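Local coordinates for protein methionyl-tRNA formyltransferase (Clostridium thermocellum, PDB 1ZGH) that probably transfers a formyl group from a formyltetrahydrofolate donor to the methionine carried by initiator methionyl-tRNA, at residues A[31-36]-A[47-52]; A[88-93]-A[98-103]; A[103-108]-A[158-163]. All blocks are in the same frame, centred on the assembly; numbering follows the deposited sequence.

All three interactions reach the same mixed sheet of the formyltransferase domain. Interaction 1 sets strand 31-36 against the end of helix 40-52; interaction 2, with its centre about 17 Å away, joins the loop before helix 92-95 to strand 100-104. Interaction 3 takes over that strand at Phe103 and follows it into the loop after its end, where Met105 meets helix 156-178; its centre lies about 18 Å from that of interaction 2 and 20 Å from that of interaction 1. Segment 103-108 contains His104, which touches Asp140; the pair probably corresponds to the active-site histidine and aspartate of related formyltransferases.

Interaction 1 of 3, residues A[31-36]-A[47-52]; sequences MNIIIA and QKFKKE
Ile33 and Ile35 of strand 31-36 face Phe49 near the end of helix 40-52, and the two backbones come closest at Ile35 CA and Lys50 CA, 9.3 Å apart. The contact lies within a beta-alpha-beta unit, strand 31-36, helix 40-52 and strand 57-62, at one side of the Rossmann-like sheet of the formyltransferase domain. Two residues apart on the strand, the isoleucines present their side chains on the same face of the sheet, toward the helix. Phe49 answers with a side chain whose CG is anti to the backbone N (chi1 179°), which carries the ring off the helix and over to the strand. The ring shares itself between the two isoleucines along a single bond of its perimeter: CE1 serves Ile33 and CD1 serves Ile35. The Ile33 side chain runs at about a right angle to that of Phe49, whereas Ile35 approaches on a slant. Contact is made by methyl tips and ring carbons alone, with no hydrogen bond between the segments, and all three residues are buried. Helix 156-178 closes the same apolar layer, with Leu176 touching both Ile33 and Phe49, Ile172 touching Phe49 and Phe168 touching Ile35. Lys50, next along the helix, turns its end away and gives its NZ to the Thr59 carbonyl of strand 57-62, a polar tie within the same unit. At the centre, Ile33 CD1 is 4.0 Å from Phe49 CE1, Ile35 CD1 is 4.0 Å from Phe49 CD1, and the two CD1 methyls of Ile33 and Ile35 stand 4.4 Å from each other.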
loop_
_atom_site.group_PDB
_atom_site.type_symbol
_atom_site.label_atom_id
_atom_site.label_comp_id
_atom_site.label_asym_id
_atom_site.label_seq_id
_atom_site.Cartn_x
_atom_site.Cartn_y
_atom_site.Cartn_z
HETATM N N MSE A 31 -6.856 -9.115 -23.707
HETATM C CA MSE A 31 -5.629 -9.283 -22.907
HETATM C C MSE A 31 -5.974 -9.906 -21.552
HETATM O O MSE A 31 -6.901 -9.471 -20.900
HETATM C CB MSE A 31 -4.908 -7.937 -22.716
HETATM C CG MSE A 31 -3.599 -8.026 -21.955
HETATM SE SE MSE A 31 -2.956 -6.251 -21.373
HETATM C CE MSE A 31 -2.037 -5.790 -23.017
ATOM N N ASN A 32 -5.234 -10.936 -21.160
ATOM C CA ASN A 32 -5.436 -11.607 -19.880
ATOM C C ASN A 32 -4.639 -10.849 -18.811
ATOM O O ASN A 32 -3.441 -10.666 -18.958
ATOM C CB ASN A 32 -4.969 -13.082 -19.925
ATOM C CG ASN A 32 -5.814 -13.968 -20.845
ATOM O OD1 ASN A 32 -6.975 -13.688 -21.110
ATOM N ND2 ASN A 32 -5.210 -15.068 -21.326
ATOM N N ILE A 33 -5.303 -10.387 -17.758
ATOM C CA ILE A 33 -4.575 -9.854 -16.602
ATOM C C ILE A 33 -5.025 -10.467 -15.279
ATOM O O ILE A 33 -6.146 -10.998 -15.151
ATOM C CB ILE A 33 -4.702 -8.325 -16.471
ATOM C CG1 ILE A 33 -6.151 -7.911 -16.230
ATOM C CG2 ILE A 33 -4.142 -7.588 -17.704
ATOM C CD1 ILE A 33 -6.287 -6.465 -15.771
ATOM N N ILE A 34 -4.134 -10.383 -14.294
ATOM C CA ILE A 34 -4.483 -10.712 -12.931
ATOM C C ILE A 34 -4.333 -9.436 -12.119
ATOM O O ILE A 34 -3.355 -8.711 -12.269
ATOM C CB ILE A 34 -3.579 -11.810 -12.349
ATOM C CG1 ILE A 34 -3.809 -13.145 -13.070
ATOM C CG2 ILE A 34 -3.811 -11.975 -10.828
ATOM C CD1 ILE A 34 -2.809 -14.181 -12.727
ATOM N N ILE A 35 -5.329 -9.173 -11.281
ATOM C CA ILE A 35 -5.216 -8.225 -10.174
ATOM C C ILE A 35 -5.169 -8.988 -8.856
ATOM O O ILE A 35 -6.158 -9.571 -8.424
ATOM C CB ILE A 35 -6.377 -7.201 -10.147
ATOM C CG1 ILE A 35 -6.511 -6.547 -11.532
ATOM C CG2 ILE A 35 -6.126 -6.114 -9.050
ATOM C CD1 ILE A 35 -7.574 -5.473 -11.628
ATOM N N ALA A 36 -4.018 -8.937 -8.199
ATOM C CA ALA A 36 -3.853 -9.582 -6.904
ATOM C C ALA A 36 -3.804 -8.496 -5.842
ATOM O O ALA A 36 -2.918 -7.654 -5.828
ATOM C CB ALA A 36 -2.588 -10.445 -6.903
ATOM N N GLN A 47 -13.105 -5.284 -8.651
ATOM C CA GLN A 47 -14.389 -5.820 -9.189
ATOM C C GLN A 47 -15.043 -4.820 -10.152
ATOM O O GLN A 47 -15.532 -5.191 -11.219
ATOM C CB GLN A 47 -15.357 -6.169 -8.056
ATOM C CG GLN A 47 -14.882 -7.351 -7.197
ATOM C CD GLN A 47 -15.680 -7.538 -5.921
ATOM O OE1 GLN A 47 -16.311 -6.604 -5.418
ATOM N NE2 GLN A 47 -15.632 -8.745 -5.370
ATOM N N LYS A 48 -15.008 -3.542 -9.769
ATOM C CA LYS A 48 -15.512 -2.458 -10.614
ATOM C C LYS A 48 -14.726 -2.381 -11.923
ATOM O O LYS A 48 -15.318 -2.287 -13.015
ATOM C CB LYS A 48 -15.419 -1.139 -9.846
ATOM C CG LYS A 48 -15.984 0.037 -10.556
ATOM N N PHE A 49 -13.395 -2.453 -11.816
ATOM C CA PHE A 49 -12.519 -2.398 -12.989
ATOM C C PHE A 49 -12.792 -3.590 -13.920
ATOM O O PHE A 49 -12.857 -3.431 -15.159
ATOM C CB PHE A 49 -11.038 -2.356 -12.577
ATOM C CG PHE A 49 -10.105 -2.313 -13.739
ATOM C CD1 PHE A 49 -9.723 -3.492 -14.384
ATOM C CD2 PHE A 49 -9.634 -1.103 -14.232
ATOM C CE1 PHE A 49 -8.884 -3.466 -15.504
ATOM C CE2 PHE A 49 -8.796 -1.077 -15.363
ATOM C CZ PHE A 49 -8.439 -2.272 -15.998
ATOM N N LYS A 50 -12.975 -4.772 -13.340
ATOM C CA LYS A 50 -13.263 -5.985 -14.159
ATOM C C LYS A 50 -14.579 -5.841 -14.948
ATOM O O LYS A 50 -14.640 -6.167 -16.123
ATOM C CB LYS A 50 -13.318 -7.227 -13.259
ATOM C CG LYS A 50 -13.858 -8.488 -13.934
ATOM C CD LYS A 50 -13.942 -9.667 -12.971
ATOM C CE LYS A 50 -14.511 -10.880 -13.703
ATOM N NZ LYS A 50 -13.879 -12.126 -13.263
ATOM N N LYS A 51 -15.628 -5.387 -14.276
ATOM C CA LYS A 51 -16.919 -5.164 -14.906
ATOM C C LYS A 51 -16.868 -4.086 -15.989
ATOM O O LYS A 51 -17.409 -4.275 -17.085
ATOM C CB LYS A 51 -17.962 -4.784 -13.868
ATOM N N GLU A 52 -16.243 -2.954 -15.693
ATOM C CA GLU A 52 -16.202 -1.865 -16.669
ATOM C C GLU A 52 -15.363 -2.166 -17.911
ATOM O O GLU A 52 -15.594 -1.582 -18.964
ATOM C CB GLU A 52 -15.755 -0.566 -16.010
ATOM C CG GLU A 52 -16.767 -0.045 -14.989
ATOM C CD GLU A 52 -16.223 1.079 -14.138
ATOM O OE1 GLU A 52 -14.986 1.311 -14.149
ATOM O OE2 GLU A 52 -17.034 1.721 -13.418
#

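Interaction 2 of 3, residues A[88-93]-A[98-103]; sequences WIIPKE and FTCVVF
Ile90 reaches across to Cys100 and Val102 and carries nearly the whole contact, with Ile90 CA lying 9.0 Å from Cys100 CA. Its side chain points at strand 100-104, but Ile90 CB is itself 5.8 Å from Cys100 SG, so the touching is left to the two branches. The first is CG2, anti to the backbone N, which goes toward the earlier end of the strand and rests 4.5 Å from Cys100 SG, a loose apolar approach. The other branch leaves through CG1, which lies beside the backbone N (chi1 -58°) and is still 5.5 Å from Val102 CG2. One bond further on, the chain is extended and its tip, CD1, arrives 4.1 Å from Val102 CG2. The Ile90 and Val102 side chains run past each other in opposite directions there, so that methyl meets methyl. The segment belongs to the crossover connection of a beta-alpha-beta unit: strand 80-83 leads through a loop and short helix 92-95 into the parallel strand 100-104, and Pro91, directly after Ile90, is the N-cap of that helix. Cys100 and Val102 sit two apart on the strand and show the same face to the loop, a face that also includes Phe83 of strand 80-83, touched by both Ile90 and Cys100. Val135 lies against Cys100 and Val102 as well. Before the strand, Phe98 brings its ring toward the helix, with CE1 4.7 Å from the carbonyl O of Glu93. That same oxygen accepts a hydrogen bond from Asn97 ND2.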
loop_
_atom_site.group_PDB
_atom_site.type_symbol
_atom_site.label_atom_id
_atom_site.label_comp_id
_atom_site.label_asym_id
_atom_site.label_seq_id
_atom_site.Cartn_x
_atom_site.Cartn_y
_atom_site.Cartn_z
ATOM N N TRP A 88 1.990 -10.538 0.999
ATOM C CA TRP A 88 2.954 -11.614 1.042
ATOM C C TRP A 88 4.079 -11.479 0.008
ATOM O O TRP A 88 3.961 -10.726 -0.956
ATOM C CB TRP A 88 2.220 -12.927 0.859
ATOM C CG TRP A 88 1.102 -13.087 1.837
ATOM C CD1 TRP A 88 1.201 -13.497 3.156
ATOM C CD2 TRP A 88 -0.286 -12.829 1.601
ATOM N NE1 TRP A 88 -0.045 -13.518 3.735
ATOM C CE2 TRP A 88 -0.975 -13.118 2.806
ATOM C CE3 TRP A 88 -1.020 -12.408 0.484
ATOM C CZ2 TRP A 88 -2.362 -12.979 2.923
ATOM C CZ3 TRP A 88 -2.398 -12.286 0.599
ATOM C CH2 TRP A 88 -3.055 -12.575 1.809
ATOM N N ILE A 89 5.174 -12.195 0.258
ATOM C CA ILE A 89 6.299 -12.313 -0.677
ATOM C C ILE A 89 5.799 -12.948 -1.962
ATOM O O ILE A 89 5.160 -14.002 -1.920
ATOM C CB ILE A 89 7.402 -13.234 -0.132
ATOM C CG1 ILE A 89 8.111 -12.594 1.067
ATOM C CG2 ILE A 89 8.437 -13.594 -1.236
ATOM C CD1 ILE A 89 9.021 -13.577 1.787
ATOM N N ILE A 90 6.118 -12.325 -3.089
ATOM C CA ILE A 90 5.742 -12.882 -4.412
ATOM C C ILE A 90 6.769 -13.937 -4.824
ATOM O O ILE A 90 7.933 -13.609 -4.944
ATOM C CB ILE A 90 5.654 -11.777 -5.487
ATOM C CG1 ILE A 90 4.637 -10.715 -5.053
ATOM C CG2 ILE A 90 5.293 -12.403 -6.889
ATOM C CD1 ILE A 90 4.709 -9.381 -5.814
ATOM N N PRO A 91 6.340 -15.205 -5.040
ATOM C CA PRO A 91 7.258 -16.267 -5.412
ATOM C C PRO A 91 8.085 -15.957 -6.661
ATOM O O PRO A 91 7.596 -15.296 -7.577
ATOM C CB PRO A 91 6.338 -17.469 -5.694
ATOM C CG PRO A 91 5.085 -17.165 -5.012
ATOM C CD PRO A 91 4.948 -15.684 -4.949
ATOM N N LYS A 92 9.315 -16.454 -6.667
ATOM C CA LYS A 92 10.266 -16.226 -7.739
ATOM C C LYS A 92 9.759 -16.828 -9.045
ATOM O O LYS A 92 9.866 -16.201 -10.092
ATOM C CB LYS A 92 11.617 -16.827 -7.336
ATOM C CG LYS A 92 12.787 -16.472 -8.233
ATOM C CD LYS A 92 14.077 -17.223 -7.835
ATOM N N GLU A 93 9.184 -18.030 -8.984
ATOM C CA GLU A 93 8.630 -18.661 -10.172
ATOM C C GLU A 93 7.525 -17.823 -10.834
ATOM O O GLU A 93 7.279 -17.964 -12.036
ATOM C CB GLU A 93 8.120 -20.084 -9.872
ATOM N N PHE A 98 6.391 -13.886 -15.393
ATOM C CA PHE A 98 5.287 -13.002 -15.746
ATOM C C PHE A 98 5.662 -11.586 -15.305
ATOM O O PHE A 98 6.428 -11.409 -14.352
ATOM C CB PHE A 98 3.977 -13.457 -15.060
ATOM C CG PHE A 98 3.595 -14.869 -15.391
ATOM C CD1 PHE A 98 3.925 -15.910 -14.529
ATOM C CD2 PHE A 98 2.968 -15.176 -16.606
ATOM C CE1 PHE A 98 3.615 -17.234 -14.856
ATOM C CE2 PHE A 98 2.654 -16.497 -16.946
ATOM C CZ PHE A 98 2.983 -17.530 -16.077
ATOM N N THR A 99 5.128 -10.589 -15.998
ATOM C CA THR A 99 5.396 -9.203 -15.677
ATOM C C THR A 99 4.547 -8.816 -14.492
ATOM O O THR A 99 3.324 -8.638 -14.586
ATOM C CB THR A 99 5.146 -8.260 -16.865
ATOM O OG1 THR A 99 5.893 -8.722 -17.982
ATOM C CG2 THR A 99 5.616 -6.860 -16.545
ATOM N N CYS A 100 5.211 -8.693 -13.357
ATOM C CA CYS A 100 4.546 -8.370 -12.114
ATOM C C CYS A 100 4.755 -6.898 -11.834
ATOM O O CYS A 100 5.891 -6.435 -11.851
ATOM C CB CYS A 100 5.084 -9.236 -10.980
ATOM S SG CYS A 100 4.622 -10.963 -11.087
ATOM N N VAL A 101 3.655 -6.190 -11.555
ATOM C CA VAL A 101 3.652 -4.752 -11.307
ATOM C C VAL A 101 3.187 -4.431 -9.884
ATOM O O VAL A 101 2.039 -4.651 -9.529
ATOM C CB VAL A 101 2.741 -4.018 -12.310
ATOM C CG1 VAL A 101 2.897 -2.512 -12.181
ATOM C CG2 VAL A 101 3.056 -4.494 -13.724
ATOM N N VAL A 102 4.102 -3.942 -9.072
ATOM C CA VAL A 102 3.790 -3.453 -7.731
ATOM C C VAL A 102 3.670 -1.932 -7.752
ATOM O O VAL A 102 4.358 -1.263 -8.502
ATOM C CB VAL A 102 4.881 -3.945 -6.741
ATOM C CG1 VAL A 102 4.995 -3.046 -5.494
ATOM C CG2 VAL A 102 4.584 -5.362 -6.352
ATOM N N PHE A 103 2.810 -1.397 -6.886
ATOM C CA PHE A 103 2.564 0.032 -6.773
ATOM C C PHE A 103 3.063 0.489 -5.423
ATOM O O PHE A 103 2.410 0.245 -4.411
ATOM C CB PHE A 103 1.067 0.301 -6.951
ATOM C CG PHE A 103 0.583 0.006 -8.324
ATOM C CD1 PHE A 103 0.162 -1.262 -8.666
ATOM C CD2 PHE A 103 0.577 0.992 -9.299
ATOM C CE1 PHE A 103 -0.281 -1.524 -9.935
ATOM C CE2 PHE A 103 0.117 0.730 -10.558
ATOM C CZ PHE A 103 -0.303 -0.517 -10.882
#

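Interaction 3 of 3, residues A[103-108]-A[158-163]; sequences FHMTDL and EIFMRA
Met105, modelled as selenomethionine, makes the whole contact with helix 158-163 through its terminal methyl, and every meeting is apolar. The closest is with Phe160, whose ring takes Met105 CE at its edge, near the ring plane: CE is 3.6 Å from Phe160 CE1 and 3.7 Å from Phe160 CD1. The two side chains cross at about a right angle. Looser contacts complete the setting, from Met105 CE to Ala163 CB at 4.3 Å and to Ile159 CG2 at 4.4 Å. Ile159, Phe160 and Ala163 lie within little more than one helical turn, so the methyl enters a patch formed by three side chains. Torsions explain the reach: Met105 CG stands between the backbone N and the carbonyl carbon (chi1 67°), the chain runs on extended, and a bend at the selenium (chi3 59°) turns CE among the helix side chains. Polar interactions stay within the segments or lead outside them. In the helix, Ala163 N bonds to Ile159 O at 2.9 Å; in the loop, Thr106 N makes a weak bond to His104 O at 2.9 Å. The loop is also tied to its surroundings, with Met105 O bound by Thr128 OG1, Thr106 O by Ser131 OG, and Asp107 OD1 in a salt bridge with Lys147 NZ. His104, at the end of strand 100-104 with its NE2 hydrogen-bonded to Gly111 O, touches Asp140, and the pair probably corresponds to the active-site histidine and aspartate of related formyltransferases. Helix 116-122 packs in through Leu117, which touches Met105, Ile159 and Phe160, while Ala163 rests on Ile130 of strand 127-134.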
loop_
_atom_site.group_PDB
_atom_site.type_symbol
_atom_site.label_atom_id
_atom_site.label_comp_id
_atom_site.label_asym_id
_atom_site.label_seq_id
_atom_site.Cartn_x
_atom_site.Cartn_y
_atom_site.Cartn_z
ATOM N N PHE A 103 2.810 -1.397 -6.886
ATOM C CA PHE A 103 2.564 0.032 -6.773
ATOM C C PHE A 103 3.063 0.489 -5.423
ATOM O O PHE A 103 2.410 0.245 -4.411
ATOM C CB PHE A 103 1.067 0.301 -6.951
ATOM C CG PHE A 103 0.583 0.006 -8.324
ATOM C CD1 PHE A 103 0.162 -1.262 -8.666
ATOM C CD2 PHE A 103 0.577 0.992 -9.299
ATOM C CE1 PHE A 103 -0.281 -1.524 -9.935
ATOM C CE2 PHE A 103 0.117 0.730 -10.558
ATOM C CZ PHE A 103 -0.303 -0.517 -10.882
ATOM N N HIS A 104 4.256 1.086 -5.394
ATOM C CA HIS A 104 4.937 1.373 -4.130
ATOM C C HIS A 104 4.910 2.881 -3.882
ATOM O O HIS A 104 5.300 3.658 -4.741
ATOM C CB HIS A 104 6.343 0.795 -4.156
ATOM C CG HIS A 104 7.155 1.102 -2.945
ATOM N ND1 HIS A 104 7.070 0.372 -1.782
ATOM C CD2 HIS A 104 8.075 2.070 -2.716
ATOM C CE1 HIS A 104 7.910 0.869 -0.890
ATOM N NE2 HIS A 104 8.544 1.894 -1.437
HETATM N N MSE A 105 4.388 3.296 -2.726
HETATM C CA MSE A 105 4.037 4.715 -2.535
HETATM C C MSE A 105 5.182 5.614 -2.106
HETATM O O MSE A 105 4.998 6.546 -1.324
HETATM C CB MSE A 105 2.836 4.867 -1.586
HETATM C CG MSE A 105 3.056 4.475 -0.169
HETATM SE SE MSE A 105 1.593 5.330 0.950
HETATM C CE MSE A 105 0.076 4.544 0.113
ATOM N N THR A 106 6.374 5.360 -2.629
ATOM C CA THR A 106 7.475 6.288 -2.444
ATOM C C THR A 106 8.065 6.698 -3.802
ATOM O O THR A 106 7.845 6.044 -4.849
ATOM C CB THR A 106 8.580 5.718 -1.549
ATOM O OG1 THR A 106 9.294 4.684 -2.253
ATOM C CG2 THR A 106 7.994 5.169 -0.256
ATOM N N ASP A 107 8.793 7.804 -3.747
ATOM C CA ASP A 107 9.485 8.365 -4.884
ATOM C C ASP A 107 10.843 7.625 -5.062
ATOM O O ASP A 107 11.921 8.148 -4.756
ATOM C CB ASP A 107 9.634 9.888 -4.643
ATOM C CG ASP A 107 10.059 10.657 -5.910
ATOM O OD1 ASP A 107 10.252 10.024 -6.965
ATOM O OD2 ASP A 107 10.201 11.905 -5.839
ATOM N N LEU A 108 10.769 6.396 -5.568
ATOM C CA LEU A 108 11.928 5.484 -5.625
ATOM C C LEU A 108 13.068 6.066 -6.455
ATOM O O LEU A 108 12.797 6.721 -7.468
ATOM C CB LEU A 108 11.505 4.123 -6.196
ATOM C CG LEU A 108 10.678 3.253 -5.248
ATOM C CD1 LEU A 108 10.017 2.107 -6.021
ATOM C CD2 LEU A 108 11.533 2.717 -4.139
ATOM N N GLU A 158 -8.083 6.546 4.595
ATOM C CA GLU A 158 -8.358 7.620 3.635
ATOM C C GLU A 158 -7.244 7.737 2.581
ATOM O O GLU A 158 -7.490 7.861 1.382
ATOM C CB GLU A 158 -8.563 8.968 4.377
ATOM C CG GLU A 158 -9.938 9.106 5.024
ATOM C CD GLU A 158 -10.025 10.234 6.070
ATOM O OE1 GLU A 158 -8.981 10.825 6.377
ATOM O OE2 GLU A 158 -11.126 10.501 6.582
ATOM N N ILE A 159 -6.006 7.606 3.035
ATOM C CA ILE A 159 -4.852 7.733 2.146
ATOM C C ILE A 159 -4.764 6.510 1.221
ATOM O O ILE A 159 -4.525 6.655 0.037
ATOM C CB ILE A 159 -3.530 7.879 2.983
ATOM C CG1 ILE A 159 -3.525 9.238 3.723
ATOM C CG2 ILE A 159 -2.287 7.710 2.075
ATOM C CD1 ILE A 159 -2.529 9.283 4.878
ATOM N N PHE A 160 -4.962 5.321 1.768
ATOM C CA PHE A 160 -4.948 4.093 0.945
ATOM C C PHE A 160 -6.081 4.092 -0.082
ATOM O O PHE A 160 -5.888 3.669 -1.231
ATOM C CB PHE A 160 -4.970 2.822 1.808
ATOM C CG PHE A 160 -3.716 2.558 2.552
ATOM C CD1 PHE A 160 -2.470 2.669 1.941
ATOM C CD2 PHE A 160 -3.769 2.094 3.859
ATOM C CE1 PHE A 160 -1.326 2.380 2.640
ATOM C CE2 PHE A 160 -2.626 1.811 4.540
ATOM C CZ PHE A 160 -1.403 1.933 3.920
HETATM N N MSE A 161 -7.255 4.596 0.292
HETATM C CA MSE A 161 -8.344 4.708 -0.687
HETATM C C MSE A 161 -8.062 5.765 -1.771
HETATM O O MSE A 161 -8.412 5.591 -2.922
HETATM C CB MSE A 161 -9.699 4.975 0.004
HETATM C CG MSE A 161 -10.105 3.816 0.907
HETATM SE SE MSE A 161 -11.884 4.153 1.694
HETATM C CE MSE A 161 -11.571 5.568 2.641
ATOM N N ARG A 162 -7.430 6.863 -1.384
ATOM C CA ARG A 162 -7.002 7.899 -2.321
ATOM C C ARG A 162 -5.967 7.325 -3.323
ATOM O O ARG A 162 -6.076 7.543 -4.533
ATOM C CB ARG A 162 -6.411 9.067 -1.508
ATOM C CG ARG A 162 -5.966 10.291 -2.290
ATOM C CD ARG A 162 -5.361 11.359 -1.306
ATOM N NE ARG A 162 -6.262 11.688 -0.199
ATOM C CZ ARG A 162 -5.915 11.918 1.059
ATOM N NH1 ARG A 162 -4.642 11.939 1.412
ATOM N NH2 ARG A 162 -6.863 12.175 1.971
ATOM N N ALA A 163 -5.018 6.545 -2.815
ATOM C CA ALA A 163 -4.004 5.902 -3.646
ATOM C C ALA A 163 -4.633 4.886 -4.598
ATOM O O ALA A 163 -4.299 4.838 -5.794
ATOM C CB ALA A 163 -2.995 5.231 -2.769
#